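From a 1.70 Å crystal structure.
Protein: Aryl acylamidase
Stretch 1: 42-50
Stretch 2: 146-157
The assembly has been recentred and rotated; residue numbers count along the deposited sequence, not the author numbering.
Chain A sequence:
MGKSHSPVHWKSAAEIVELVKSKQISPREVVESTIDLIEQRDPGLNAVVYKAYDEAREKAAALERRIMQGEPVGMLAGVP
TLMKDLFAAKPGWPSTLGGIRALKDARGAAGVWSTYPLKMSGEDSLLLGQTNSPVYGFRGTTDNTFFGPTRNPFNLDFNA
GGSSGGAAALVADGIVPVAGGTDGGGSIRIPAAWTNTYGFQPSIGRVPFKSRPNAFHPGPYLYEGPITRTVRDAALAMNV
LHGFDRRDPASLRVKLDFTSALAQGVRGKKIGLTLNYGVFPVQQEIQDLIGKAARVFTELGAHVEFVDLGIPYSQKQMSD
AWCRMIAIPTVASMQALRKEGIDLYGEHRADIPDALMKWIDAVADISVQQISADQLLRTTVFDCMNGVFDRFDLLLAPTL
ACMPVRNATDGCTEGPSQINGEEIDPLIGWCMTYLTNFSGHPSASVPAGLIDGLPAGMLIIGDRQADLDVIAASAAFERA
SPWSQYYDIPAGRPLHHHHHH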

# COMPACT_ATOMS: atom_id res chain seq x y z
N ASP A 42 10.86 16.10 4.99
CA ASP A 42 11.02 14.72 5.42
C ASP A 42 11.75 14.54 6.74
O ASP A 42 11.59 13.54 7.37
CB ASP A 42 11.68 13.85 4.33
CG ASP A 42 11.63 12.35 4.66
OD1 ASP A 42 10.51 11.85 4.85
OD2 ASP A 42 12.68 11.72 4.78
N PRO A 43 12.57 15.52 7.17
CA PRO A 43 13.21 15.30 8.48
C PRO A 43 12.24 14.92 9.59
O PRO A 43 12.57 14.03 10.36
CB PRO A 43 13.87 16.66 8.78
CG PRO A 43 14.30 17.13 7.41
CD PRO A 43 13.12 16.72 6.49
N GLY A 44 11.07 15.54 9.66
CA GLY A 44 10.10 15.16 10.68
C GLY A 44 9.39 13.84 10.38
O GLY A 44 9.15 13.03 11.28
N LEU A 45 9.06 13.63 9.12
CA LEU A 45 8.32 12.43 8.72
C LEU A 45 9.16 11.16 8.74
O LEU A 45 8.63 10.11 9.05
CB LEU A 45 7.77 12.58 7.29
CG LEU A 45 6.87 13.76 7.00
CD1 LEU A 45 6.55 13.67 5.51
CD2 LEU A 45 5.61 13.80 7.91
N ASN A 46 10.44 11.23 8.36
CA ASN A 46 11.32 10.07 8.33
C ASN A 46 10.74 9.00 7.41
O ASN A 46 10.70 7.83 7.76
CB ASN A 46 11.58 9.52 9.74
CG ASN A 46 12.70 8.49 9.81
OD1 ASN A 46 13.76 8.63 9.18
ND2 ASN A 46 12.49 7.44 10.62
N ALA A 47 10.33 9.44 6.22
CA ALA A 47 9.72 8.55 5.23
C ALA A 47 10.76 8.02 4.22
O ALA A 47 10.62 6.93 3.71
CB ALA A 47 8.59 9.31 4.48
N VAL A 48 11.80 8.81 3.94
CA VAL A 48 12.77 8.43 2.91
C VAL A 48 13.94 7.68 3.53
O VAL A 48 14.50 8.12 4.53
CB VAL A 48 13.25 9.70 2.15
CG1 VAL A 48 14.36 9.36 1.13
CG2 VAL A 48 12.08 10.38 1.48
N VAL A 49 14.29 6.53 2.95
CA VAL A 49 15.40 5.75 3.46
C VAL A 49 16.57 5.65 2.47
O VAL A 49 17.67 5.24 2.86
CB VAL A 49 14.96 4.33 3.89
CG1 VAL A 49 13.93 4.45 5.01
CG2 VAL A 49 14.39 3.53 2.70
N TYR A 50 16.35 6.02 1.22
CA TYR A 50 17.45 6.08 0.23
C TYR A 50 17.14 7.22 -0.73
O TYR A 50 15.99 7.37 -1.16
CB TYR A 50 17.56 4.77 -0.57
CG TYR A 50 18.57 4.83 -1.69
CD1 TYR A 50 19.92 4.98 -1.41
CD2 TYR A 50 18.18 4.72 -3.04
CE1 TYR A 50 20.86 5.06 -2.42
CE2 TYR A 50 19.14 4.78 -4.07
CZ TYR A 50 20.47 4.94 -3.73
OH TYR A 50 21.43 5.00 -4.71
N PHE A 146 16.67 0.45 12.52
CA PHE A 146 17.78 0.99 11.72
C PHE A 146 17.43 2.39 11.23
O PHE A 146 18.21 3.34 11.42
CB PHE A 146 18.12 0.04 10.57
CG PHE A 146 19.28 0.51 9.70
CD1 PHE A 146 20.48 0.90 10.27
CD2 PHE A 146 19.15 0.53 8.33
CE1 PHE A 146 21.55 1.33 9.47
CE2 PHE A 146 20.21 0.96 7.52
CZ PHE A 146 21.41 1.36 8.10
N PHE A 147 16.28 2.54 10.59
CA PHE A 147 15.84 3.86 10.14
C PHE A 147 14.90 4.55 11.14
O PHE A 147 14.84 5.78 11.19
CB PHE A 147 15.10 3.77 8.80
CG PHE A 147 15.93 3.22 7.68
CD1 PHE A 147 15.61 2.01 7.09
CD2 PHE A 147 17.07 3.90 7.24
CE1 PHE A 147 16.36 1.49 6.07
CE2 PHE A 147 17.84 3.40 6.20
CZ PHE A 147 17.49 2.19 5.60
N GLY A 148 14.16 3.77 11.91
CA GLY A 148 13.22 4.35 12.87
C GLY A 148 11.79 4.49 12.33
O GLY A 148 11.45 3.95 11.27
N PRO A 149 10.94 5.17 13.08
CA PRO A 149 9.52 5.23 12.70
C PRO A 149 9.19 6.26 11.62
O PRO A 149 9.72 7.37 11.62
CB PRO A 149 8.82 5.62 14.01
CG PRO A 149 9.87 6.46 14.75
CD PRO A 149 11.21 5.90 14.35
N THR A 150 8.28 5.91 10.72
CA THR A 150 7.75 6.91 9.80
C THR A 150 6.49 7.52 10.39
O THR A 150 5.54 6.80 10.72
CB THR A 150 7.44 6.32 8.41
OG1 THR A 150 8.67 5.89 7.80
CG2 THR A 150 6.81 7.36 7.50
N ARG A 151 6.50 8.84 10.52
CA ARG A 151 5.49 9.59 11.28
C ARG A 151 4.36 10.16 10.42
O ARG A 151 4.53 10.41 9.23
CB ARG A 151 6.19 10.71 12.07
CG ARG A 151 7.31 10.16 12.95
CD ARG A 151 7.95 11.25 13.86
NE ARG A 151 9.05 10.69 14.63
CZ ARG A 151 10.32 10.60 14.23
NH1 ARG A 151 10.69 11.05 13.04
NH2 ARG A 151 11.24 10.05 15.02
N ASN A 152 3.21 10.36 11.05
CA ASN A 152 2.00 10.75 10.37
C ASN A 152 1.97 12.26 10.12
O ASN A 152 2.02 13.02 11.10
CB ASN A 152 0.80 10.36 11.25
CG ASN A 152 -0.47 10.27 10.47
OD1 ASN A 152 -0.80 11.20 9.73
ND2 ASN A 152 -1.15 9.12 10.55
N PRO A 153 1.86 12.70 8.84
CA PRO A 153 1.80 14.14 8.57
C PRO A 153 0.64 14.83 9.27
O PRO A 153 0.66 16.05 9.40
CB PRO A 153 1.62 14.24 7.04
CG PRO A 153 2.21 12.92 6.53
CD PRO A 153 1.81 11.92 7.58
N PHE A 154 -0.38 14.08 9.68
CA PHE A 154 -1.51 14.71 10.39
C PHE A 154 -1.21 14.98 11.86
O PHE A 154 -1.90 15.77 12.51
CB PHE A 154 -2.78 13.86 10.23
CG PHE A 154 -3.47 14.10 8.95
CD1 PHE A 154 -4.58 14.92 8.87
CD2 PHE A 154 -2.96 13.55 7.79
CE1 PHE A 154 -5.17 15.18 7.67
CE2 PHE A 154 -3.53 13.81 6.58
CZ PHE A 154 -4.63 14.62 6.50
N ASN A 155 -0.21 14.29 12.40
CA ASN A 155 0.26 14.50 13.76
C ASN A 155 1.49 13.63 13.96
O ASN A 155 1.41 12.40 14.06
CB ASN A 155 -0.84 14.17 14.80
CG ASN A 155 -0.39 14.45 16.22
OD1 ASN A 155 0.80 14.44 16.52
ND2 ASN A 155 -1.35 14.71 17.10
N LEU A 156 2.67 14.25 13.99
CA LEU A 156 3.91 13.47 14.01
C LEU A 156 4.11 12.62 15.27
O LEU A 156 5.00 11.80 15.31
CB LEU A 156 5.15 14.38 13.77
CG LEU A 156 5.41 14.76 12.30
CD1 LEU A 156 4.22 15.47 11.70
CD2 LEU A 156 6.64 15.65 12.25
N ASP A 157 3.29 12.79 16.30
CA ASP A 157 3.37 11.91 17.47
C ASP A 157 2.83 10.53 17.14
O ASP A 157 3.03 9.59 17.89
CB ASP A 157 2.55 12.49 18.64
CG ASP A 157 3.19 13.75 19.25
OD1 ASP A 157 4.41 13.94 19.11
OD2 ASP A 157 2.44 14.53 19.89

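The apolar contacts lie in two patches. In one, Phe147 and Val49 both direct CA-to-CB toward the opposing stretch, and Val49 CB sits 3.6 Å from the centroid of the Phe147 ring, 8° off its normal: a CH-pi contact over the face. Val49 CG1 reaches Phe147 CG at 3.6 Å, so the compact, branched valine packs over one face of the ring. In the other, the CA-to-CB bond of buried Leu45 points away, but its m,t rotamer returns CD2 to 3.8 Å from Pro153 CG, also buried, and 4.4 Å from Leu156 CD1. An ideal CB on Gly44 would lie 2.9 Å from Leu156 CD2, a clash that glycine avoids.

Polar bonds link these patches. Asn46, at positive phi just after the helix, directs its CA-to-CB bond toward stretch 2, and its ND2 donates to Phe147 O and Pro149 O, each at 2.9 Å and 164°; one amide thus uses both hydrogens on two carbonyls. Buried Thr150 supplies a hydroxyl, OG1 donating to Asn46 O (2.8 Å), while Arg151 N meets Leu45 O at 2.9 Å and 171°, nearly linear. Arg151, long and trans at chi2 and chi3, extends so that NH1 donates to Gly44 O (3.1 Å, 155°), near the guanidinium plane. Within stretch 1, Asp42 OD1 accepts from Ala47 N (2.8 Å) and OD2 from Val48 N (3.2 Å). The contact buries 552 Å², both sides summed.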